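Local coordinates for protein aminotransferase TlmJ (Streptoalloteichus hindustanus, PDB 5UID) that probably acts as a pyridoxal 5'-phosphate-dependent aminotransferase of the DegT/DnrJ/EryC1 family, transferring amino groups in natural product biosynthesis, at residues A[268-280]-A[359-373]. Numbering follows the deposited sequence.
Sequences RRREIAERYDQGL and PLHQALSDSDVETVI
With CG anti to the backbone N (chi1 175°) and a bend at chi2 (64°), R275 brings its guanidinium to E370 on helix 366-373, itself bent at chi2. The grip is side-on: R275 NE reaches E370 OE2 at 2.6 Å and R275 NH2 reaches E370 OE1 at 2.9 Å, each oxygen using its syn lone pair. I373 CD1 lies over one face of the R275 guanidinium, and the I373 side chain fits as a knob among R275, Y276, G279 and L280. Replacing R275 with an alanine would probably leave E370 without its charged mate and uncover I373 CD1.

R268, with a similar bend at chi2, sends NH2 to L364 O (2.9 Å, nearly straight) and, in a salt bridge, to D366 OD1 (3.0 Å), tying the loop and the helix start to helix 268-280. R269 is long enough to give NE to Q362 OE1 (2.7 Å), while H361 CA sits over its guanidinium.

Helices 268-280 and 366-373, parts of 249-280 and 366-383, meet at 33°. Between the arginines, I272 packs on L360, L364 and V369, and Y276 CD1 lies 3.5 Å from I373 CG1. Charged pairs thus hold the more exposed margin of an apolar seam, where Y276 OH satisfies buried P359 O (2.8 Å).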
ATOM      1  N   ARG A 268      24.341 -17.208  -3.110  1.00 27.89           N
ATOM      2  CA  ARG A 268      25.323 -16.327  -2.489  1.00 30.96           C
ATOM      3  C   ARG A 268      25.107 -16.245  -0.983  1.00 30.65           C
ATOM      4  O   ARG A 268      26.069 -16.305  -0.208  1.00 31.57           O
ATOM      5  CB  ARG A 268      25.258 -14.939  -3.127  1.00 34.39           C
ATOM      6  CG  ARG A 268      26.147 -13.904  -2.461  1.00 36.68           C
ATOM      7  CD  ARG A 268      27.594 -14.362  -2.411  1.00 25.42           C
ATOM      8  NE  ARG A 268      28.442 -13.387  -1.734  1.00 30.25           N
ATOM      9  CZ  ARG A 268      29.707 -13.607  -1.393  1.00 33.53           C
ATOM     10  NH1 ARG A 268      30.273 -14.776  -1.665  1.00 38.60           N
ATOM     11  NH2 ARG A 268      30.405 -12.663  -0.777  1.00 31.32           N
ATOM     12  N   ARG A 269      23.850 -16.118  -0.550  1.00 27.63           N
ATOM     13  CA  ARG A 269      23.564 -16.100   0.881  1.00 29.17           C
ATOM     14  C   ARG A 269      23.938 -17.421   1.543  1.00 30.81           C
ATOM     15  O   ARG A 269      24.374 -17.432   2.699  1.00 30.01           O
ATOM     16  CB  ARG A 269      22.085 -15.790   1.117  1.00 24.51           C
ATOM     17  CG  ARG A 269      21.679 -14.368   0.758  1.00 21.16           C
ATOM     18  CD  ARG A 269      20.165 -14.237   0.666  1.00 20.51           C
ATOM     19  NE  ARG A 269      19.743 -12.843   0.579  1.00 24.47           N
ATOM     20  CZ  ARG A 269      19.297 -12.133   1.611  1.00 28.52           C
ATOM     21  NH1 ARG A 269      18.942 -10.870   1.437  1.00 26.21           N
ATOM     22  NH2 ARG A 269      19.204 -12.686   2.815  1.00 23.14           N
ATOM     23  N   ARG A 270      23.778 -18.539   0.829  1.00 31.22           N
ATOM     24  CA  ARG A 270      24.114 -19.835   1.411  1.00 26.33           C
ATOM     25  C   ARG A 270      25.617 -19.973   1.622  1.00 31.90           C
ATOM     26  O   ARG A 270      26.058 -20.462   2.669  1.00 31.67           O
ATOM     27  CB  ARG A 270      23.590 -20.965   0.525  1.00 26.54           C
ATOM     28  CG  ARG A 270      23.967 -22.357   1.020  1.00 30.22           C
ATOM     29  CD  ARG A 270      23.385 -23.449   0.136  1.00 34.56           C
ATOM     30  NE  ARG A 270      23.736 -24.782   0.621  1.00 43.12           N
ATOM     31  CZ  ARG A 270      23.331 -25.916   0.057  1.00 52.70           C
ATOM     32  NH1 ARG A 270      22.554 -25.883  -1.019  1.00 60.95           N
ATOM     33  NH2 ARG A 270      23.700 -27.082   0.568  1.00 49.50           N
ATOM     34  N   GLU A 271      26.421 -19.547   0.644  1.00 26.39           N
ATOM     35  CA  GLU A 271      27.865 -19.665   0.800  1.00 34.06           C
ATOM     36  C   GLU A 271      28.391 -18.706   1.863  1.00 35.87           C
ATOM     37  O   GLU A 271      29.421 -18.981   2.487  1.00 35.66           O
ATOM     38  CB  GLU A 271      28.569 -19.442  -0.541  1.00 38.60           C
ATOM     39  CG  GLU A 271      28.679 -17.994  -0.987  1.00 52.84           C
ATOM     40  CD  GLU A 271      29.333 -17.851  -2.354  1.00 65.04           C
ATOM     41  OE1 GLU A 271      28.844 -18.481  -3.318  1.00 66.63           O
ATOM     42  OE2 GLU A 271      30.338 -17.117  -2.464  1.00 63.13           O
ATOM     43  N   ILE A 272      27.694 -17.591   2.098  1.00 33.35           N
ATOM     44  CA  ILE A 272      28.061 -16.715   3.207  1.00 34.02           C
ATOM     45  C   ILE A 272      27.813 -17.418   4.535  1.00 32.41           C
ATOM     46  O   ILE A 272      28.691 -17.466   5.404  1.00 30.57           O
ATOM     47  CB  ILE A 272      27.292 -15.383   3.127  1.00 32.06           C
ATOM     48  CG1 ILE A 272      27.749 -14.563   1.920  1.00 29.49           C
ATOM     49  CG2 ILE A 272      27.471 -14.592   4.415  1.00 22.22           C
ATOM     50  CD1 ILE A 272      26.919 -13.317   1.691  1.00 23.15           C
ATOM     51  N   ALA A 273      26.612 -17.979   4.709  1.00 29.83           N
ATOM     52  CA  ALA A 273      26.289 -18.668   5.954  1.00 35.33           C
ATOM     53  C   ALA A 273      27.215 -19.852   6.197  1.00 33.69           C
ATOM     54  O   ALA A 273      27.554 -20.149   7.350  1.00 36.10           O
ATOM     55  CB  ALA A 273      24.831 -19.123   5.941  1.00 35.54           C
ATOM     56  N   GLU A 274      27.639 -20.535   5.133  1.00 28.27           N
ATOM     57  CA  GLU A 274      28.579 -21.638   5.299  1.00 33.39           C
ATOM     58  C   GLU A 274      29.955 -21.129   5.713  1.00 32.61           C
ATOM     59  O   GLU A 274      30.626 -21.748   6.547  1.00 34.32           O
ATOM     60  CB  GLU A 274      28.658 -22.455   4.010  1.00 37.61           C
ATOM     61  CG  GLU A 274      27.379 -23.224   3.715  1.00 46.66           C
ATOM     62  CD  GLU A 274      27.406 -23.932   2.374  1.00 50.82           C
ATOM     63  OE1 GLU A 274      28.290 -23.617   1.548  1.00 53.10           O
ATOM     64  OE2 GLU A 274      26.539 -24.803   2.147  1.00 49.92           O
ATOM     65  N   ARG A 275      30.388 -20.000   5.148  1.00 30.08           N
ATOM     66  CA  ARG A 275      31.620 -19.374   5.618  1.00 32.52           C
ATOM     67  C   ARG A 275      31.485 -18.933   7.070  1.00 31.13           C
ATOM     68  O   ARG A 275      32.431 -19.068   7.857  1.00 34.60           O
ATOM     69  CB  ARG A 275      31.986 -18.190   4.722  1.00 27.86           C
ATOM     70  CG  ARG A 275      33.187 -17.394   5.208  1.00 35.45           C
ATOM     71  CD  ARG A 275      34.464 -18.227   5.190  1.00 38.01           C
ATOM     72  NE  ARG A 275      35.570 -17.544   5.858  1.00 40.46           N
ATOM     73  CZ  ARG A 275      36.037 -17.871   7.059  1.00 45.87           C
ATOM     74  NH1 ARG A 275      35.504 -18.886   7.725  1.00 54.60           N
ATOM     75  NH2 ARG A 275      37.044 -17.190   7.592  1.00 39.84           N
ATOM     76  N   TYR A 276      30.316 -18.406   7.443  1.00 27.84           N
ATOM     77  CA  TYR A 276      30.049 -18.099   8.846  1.00 33.99           C
ATOM     78  C   TYR A 276      30.165 -19.350   9.708  1.00 39.11           C
ATOM     79  O   TYR A 276      30.799 -19.331  10.770  1.00 36.91           O
ATOM     80  CB  TYR A 276      28.656 -17.484   8.999  1.00 30.48           C
ATOM     81  CG  TYR A 276      28.547 -16.013   8.667  1.00 32.67           C
ATOM     82  CD1 TYR A 276      29.677 -15.217   8.531  1.00 40.37           C
ATOM     83  CD2 TYR A 276      27.301 -15.416   8.504  1.00 26.43           C
ATOM     84  CE1 TYR A 276      29.568 -13.866   8.232  1.00 35.53           C
ATOM     85  CE2 TYR A 276      27.181 -14.074   8.205  1.00 30.28           C
ATOM     86  CZ  TYR A 276      28.317 -13.302   8.071  1.00 36.45           C
ATOM     87  OH  TYR A 276      28.190 -11.961   7.774  1.00 27.91           O
ATOM     88  N   ASP A 277      29.548 -20.451   9.265  1.00 35.23           N
ATOM     89  CA  ASP A 277      29.647 -21.707  10.004  1.00 35.04           C
ATOM     90  C   ASP A 277      31.100 -22.124  10.187  1.00 35.78           C
ATOM     91  O   ASP A 277      31.492 -22.576  11.267  1.00 44.44           O
ATOM     92  CB  ASP A 277      28.868 -22.810   9.287  1.00 39.66           C
ATOM     93  CG  ASP A 277      27.366 -22.581   9.303  1.00 41.23           C
ATOM     94  OD1 ASP A 277      26.878 -21.817  10.165  1.00 38.91           O
ATOM     95  OD2 ASP A 277      26.672 -23.177   8.452  1.00 36.96           O
ATOM     96  N   GLN A 278      31.917 -21.969   9.143  1.00 35.60           N
ATOM     97  CA  GLN A 278      33.313 -22.384   9.232  1.00 35.28           C
ATOM     98  C   GLN A 278      34.081 -21.547  10.248  1.00 39.25           C
ATOM     99  O   GLN A 278      34.868 -22.087  11.035  1.00 43.69           O
ATOM    100  CB  GLN A 278      33.973 -22.293   7.855  1.00 37.08           C
ATOM    101  CG  GLN A 278      35.421 -22.758   7.830  1.00 46.02           C
ATOM    102  CD  GLN A 278      36.078 -22.542   6.480  1.00 47.80           C
ATOM    103  OE1 GLN A 278      35.740 -21.608   5.755  1.00 43.73           O
ATOM    104  NE2 GLN A 278      37.020 -23.413   6.134  1.00 52.45           N
ATOM    105  N   GLY A 279      33.864 -20.233  10.256  1.00 43.28           N
ATOM    106  CA  GLY A 279      34.646 -19.354  11.107  1.00 42.85           C
ATOM    107  C   GLY A 279      34.166 -19.215  12.535  1.00 39.26           C
ATOM    108  O   GLY A 279      34.915 -18.702  13.372  1.00 41.02           O
ATOM    109  N   LEU A 280      32.949 -19.666  12.845  1.00 35.22           N
ATOM    110  CA  LEU A 280      32.365 -19.449  14.162  1.00 42.77           C
ATOM    111  C   LEU A 280      31.926 -20.721  14.875  1.00 46.95           C
ATOM    112  O   LEU A 280      31.386 -20.628  15.984  1.00 48.61           O
ATOM    113  CB  LEU A 280      31.160 -18.504  14.053  1.00 39.14           C
ATOM    114  CG  LEU A 280      31.393 -17.118  13.450  1.00 40.50           C
ATOM    115  CD1 LEU A 280      30.089 -16.347  13.404  1.00 37.37           C
ATOM    116  CD2 LEU A 280      32.439 -16.351  14.233  1.00 42.52           C
ATOM    117  N   PRO A 359      24.818  -9.726   9.820  1.00 32.48           N
ATOM    118  CA  PRO A 359      24.563  -9.351   8.422  1.00 34.41           C
ATOM    119  C   PRO A 359      24.541 -10.561   7.498  1.00 27.77           C
ATOM    120  O   PRO A 359      25.452 -11.391   7.505  1.00 28.12           O
ATOM    121  CB  PRO A 359      25.733  -8.418   8.095  1.00 39.40           C
ATOM    122  CG  PRO A 359      26.111  -7.826   9.407  1.00 39.36           C
ATOM    123  CD  PRO A 359      25.894  -8.915  10.420  1.00 35.52           C
ATOM    124  N   LEU A 360      23.481 -10.658   6.696  1.00 31.80           N
ATOM    125  CA  LEU A 360      23.341 -11.761   5.745  1.00 26.17           C
ATOM    126  C   LEU A 360      22.503 -11.260   4.572  1.00 26.68           C
ATOM    127  O   LEU A 360      21.281 -11.128   4.694  1.00 27.81           O
ATOM    128  CB  LEU A 360      22.708 -12.977   6.404  1.00 24.98           C
ATOM    129  CG  LEU A 360      22.469 -14.176   5.482  1.00 24.20           C
ATOM    130  CD1 LEU A 360      23.782 -14.670   4.895  1.00 23.81           C
ATOM    131  CD2 LEU A 360      21.752 -15.292   6.228  1.00 23.87           C
ATOM    132  N   HIS A 361      23.164 -10.990   3.448  1.00 29.45           N
ATOM    133  CA  HIS A 361      22.496 -10.582   2.219  1.00 30.01           C
ATOM    134  C   HIS A 361      23.493 -10.713   1.077  1.00 32.91           C
ATOM    135  O   HIS A 361      24.707 -10.759   1.295  1.00 32.35           O
ATOM    136  CB  HIS A 361      21.949  -9.152   2.309  1.00 22.85           C
ATOM    137  CG  HIS A 361      22.974  -8.137   2.706  1.00 28.73           C
ATOM    138  ND1 HIS A 361      23.876  -7.601   1.812  1.00 31.35           N
ATOM    139  CD2 HIS A 361      23.245  -7.563   3.902  1.00 27.80           C
ATOM    140  CE1 HIS A 361      24.654  -6.736   2.439  1.00 30.79           C
ATOM    141  NE2 HIS A 361      24.295  -6.698   3.709  1.00 31.74           N
ATOM    142  N   GLN A 362      22.964 -10.770  -0.147  1.00 29.74           N
ATOM    143  CA  GLN A 362      23.815 -11.026  -1.304  1.00 25.30           C
ATOM    144  C   GLN A 362      24.650  -9.821  -1.716  1.00 34.28           C
ATOM    145  O   GLN A 362      25.420  -9.935  -2.676  1.00 39.21           O
ATOM    146  CB  GLN A 362      22.977 -11.506  -2.495  1.00 26.19           C
ATOM    147  CG  GLN A 362      22.007 -10.480  -3.057  1.00 26.69           C
ATOM    148  CD  GLN A 362      20.697 -10.441  -2.297  1.00 28.99           C
ATOM    149  OE1 GLN A 362      20.537 -11.112  -1.275  1.00 24.08           O
ATOM    150  NE2 GLN A 362      19.747  -9.661  -2.798  1.00 30.55           N
ATOM    151  N   ALA A 363      24.531  -8.685  -1.032  1.00 25.90           N
ATOM    152  CA  ALA A 363      25.401  -7.547  -1.299  1.00 30.22           C
ATOM    153  C   ALA A 363      26.681  -7.576  -0.475  1.00 31.85           C
ATOM    154  O   ALA A 363      27.563  -6.743  -0.703  1.00 36.09           O
ATOM    155  CB  ALA A 363      24.660  -6.229  -1.036  1.00 30.23           C
ATOM    156  N   LEU A 364      26.800  -8.503   0.470  1.00 33.78           N
ATOM    157  CA  LEU A 364      28.012  -8.612   1.269  1.00 28.68           C
ATOM    158  C   LEU A 364      29.170  -9.101   0.408  1.00 30.55           C
ATOM    159  O   LEU A 364      29.052 -10.109  -0.294  1.00 33.01           O
ATOM    160  CB  LEU A 364      27.790  -9.572   2.437  1.00 24.84           C
ATOM    161  CG  LEU A 364      26.794  -9.158   3.517  1.00 27.84           C
ATOM    162  CD1 LEU A 364      26.522 -10.314   4.465  1.00 22.30           C
ATOM    163  CD2 LEU A 364      27.321  -7.950   4.275  1.00 28.24           C
ATOM    164  N   SER A 365      30.288  -8.385   0.456  1.00 31.16           N
ATOM    165  CA  SER A 365      31.494  -8.864  -0.196  1.00 32.34           C
ATOM    166  C   SER A 365      32.218  -9.853   0.716  1.00 31.99           C
ATOM    167  O   SER A 365      31.916  -9.980   1.905  1.00 32.29           O
ATOM    168  CB  SER A 365      32.414  -7.699  -0.561  1.00 32.96           C
ATOM    169  OG  SER A 365      32.894  -7.044   0.600  1.00 37.39           O
ATOM    170  N   ASP A 366      33.187 -10.569   0.138  1.00 34.64           N
ATOM    171  CA  ASP A 366      34.010 -11.461   0.948  1.00 32.14           C
ATOM    172  C   ASP A 366      34.732 -10.698   2.049  1.00 35.17           C
ATOM    173  O   ASP A 366      34.916 -11.228   3.150  1.00 36.62           O
ATOM    174  CB  ASP A 366      35.014 -12.204   0.068  1.00 36.11           C
ATOM    175  CG  ASP A 366      34.345 -13.174  -0.885  1.00 40.34           C
ATOM    176  OD1 ASP A 366      33.237 -13.649  -0.569  1.00 42.65           O
ATOM    177  OD2 ASP A 366      34.930 -13.462  -1.949  1.00 48.71           O
ATOM    178  N   SER A 367      35.138  -9.455   1.773  1.00 38.45           N
ATOM    179  CA  SER A 367      35.759  -8.629   2.803  1.00 38.09           C
ATOM    180  C   SER A 367      34.786  -8.338   3.940  1.00 35.02           C
ATOM    181  O   SER A 367      35.168  -8.364   5.116  1.00 35.00           O
ATOM    182  CB  SER A 367      36.271  -7.327   2.191  1.00 41.92           C
ATOM    183  OG  SER A 367      36.728  -6.440   3.197  1.00 50.07           O
ATOM    184  N   ASP A 368      33.524  -8.054   3.609  1.00 26.32           N
ATOM    185  CA  ASP A 368      32.519  -7.829   4.645  1.00 25.63           C
ATOM    186  C   ASP A 368      32.328  -9.072   5.504  1.00 32.23           C
ATOM    187  O   ASP A 368      32.238  -8.978   6.735  1.00 32.52           O
ATOM    188  CB  ASP A 368      31.190  -7.417   4.011  1.00 30.88           C
ATOM    189  CG  ASP A 368      31.273  -6.087   3.286  1.00 38.37           C
ATOM    190  OD1 ASP A 368      32.032  -5.205   3.741  1.00 41.29           O
ATOM    191  OD2 ASP A 368      30.575  -5.924   2.263  1.00 38.53           O
ATOM    192  N   VAL A 369      32.265 -10.246   4.869  1.00 30.76           N
ATOM    193  CA  VAL A 369      32.040 -11.490   5.602  1.00 32.86           C
ATOM    194  C   VAL A 369      33.186 -11.756   6.568  1.00 33.57           C
ATOM    195  O   VAL A 369      32.967 -12.157   7.718  1.00 31.38           O
ATOM    196  CB  VAL A 369      31.846 -12.657   4.617  1.00 34.94           C
ATOM    197  CG1 VAL A 369      31.717 -13.976   5.367  1.00 39.75           C
ATOM    198  CG2 VAL A 369      30.626 -12.413   3.746  1.00 34.57           C
ATOM    199  N   GLU A 370      34.425 -11.535   6.121  1.00 29.48           N
ATOM    200  CA  GLU A 370      35.570 -11.729   7.003  1.00 31.63           C
ATOM    201  C   GLU A 370      35.616 -10.676   8.104  1.00 32.37           C
ATOM    202  O   GLU A 370      36.087 -10.961   9.211  1.00 28.21           O
ATOM    203  CB  GLU A 370      36.868 -11.720   6.193  1.00 29.82           C
ATOM    204  CG  GLU A 370      36.959 -12.838   5.159  1.00 30.33           C
ATOM    205  CD  GLU A 370      36.910 -14.223   5.783  1.00 36.16           C
ATOM    206  OE1 GLU A 370      37.407 -14.389   6.917  1.00 40.87           O
ATOM    207  OE2 GLU A 370      36.370 -15.147   5.139  1.00 41.44           O
ATOM    208  N   THR A 371      35.133  -9.462   7.825  1.00 32.33           N
ATOM    209  CA  THR A 371      35.053  -8.443   8.867  1.00 37.34           C
ATOM    210  C   THR A 371      34.065  -8.845   9.956  1.00 39.56           C
ATOM    211  O   THR A 371      34.327  -8.638  11.147  1.00 39.73           O
ATOM    212  CB  THR A 371      34.659  -7.095   8.259  1.00 34.15           C
ATOM    213  OG1 THR A 371      35.590  -6.742   7.230  1.00 36.14           O
ATOM    214  CG2 THR A 371      34.659  -6.004   9.323  1.00 28.12           C
ATOM    215  N   VAL A 372      32.928  -9.429   9.569  1.00 35.05           N
ATOM    216  CA  VAL A 372      31.938  -9.861  10.551  1.00 32.86           C
ATOM    217  C   VAL A 372      32.493 -10.997  11.402  1.00 28.84           C
ATOM    218  O   VAL A 372      32.412 -10.966  12.635  1.00 27.72           O
ATOM    219  CB  VAL A 372      30.627 -10.267   9.852  1.00 31.46           C
ATOM    220  CG1 VAL A 372      29.683 -10.938  10.839  1.00 30.75           C
ATOM    221  CG2 VAL A 372      29.964  -9.051   9.226  1.00 24.81           C
ATOM    222  N   ILE A 373      33.068 -12.017  10.757  1.00 28.56           N
ATOM    223  CA  ILE A 373      33.620 -13.151  11.493  1.00 34.64           C
ATOM    224  C   ILE A 373      34.718 -12.691  12.443  1.00 41.17           C
ATOM    225  O   ILE A 373      34.781 -13.126  13.600  1.00 43.79           O
ATOM    226  CB  ILE A 373      34.135 -14.224  10.516  1.00 37.00           C
ATOM    227  CG1 ILE A 373      32.987 -14.779   9.674  1.00 35.74           C
ATOM    228  CG2 ILE A 373      34.836 -15.345  11.274  1.00 38.63           C
ATOM    229  CD1 ILE A 373      33.433 -15.753   8.604  1.00 35.71           C
TER
HETATM  230  O   HOH W   1      18.268  -8.686  -0.523  1.00 23.58           O
HETATM  231  O   HOH W   2      18.572 -10.836   4.846  1.00 33.45           O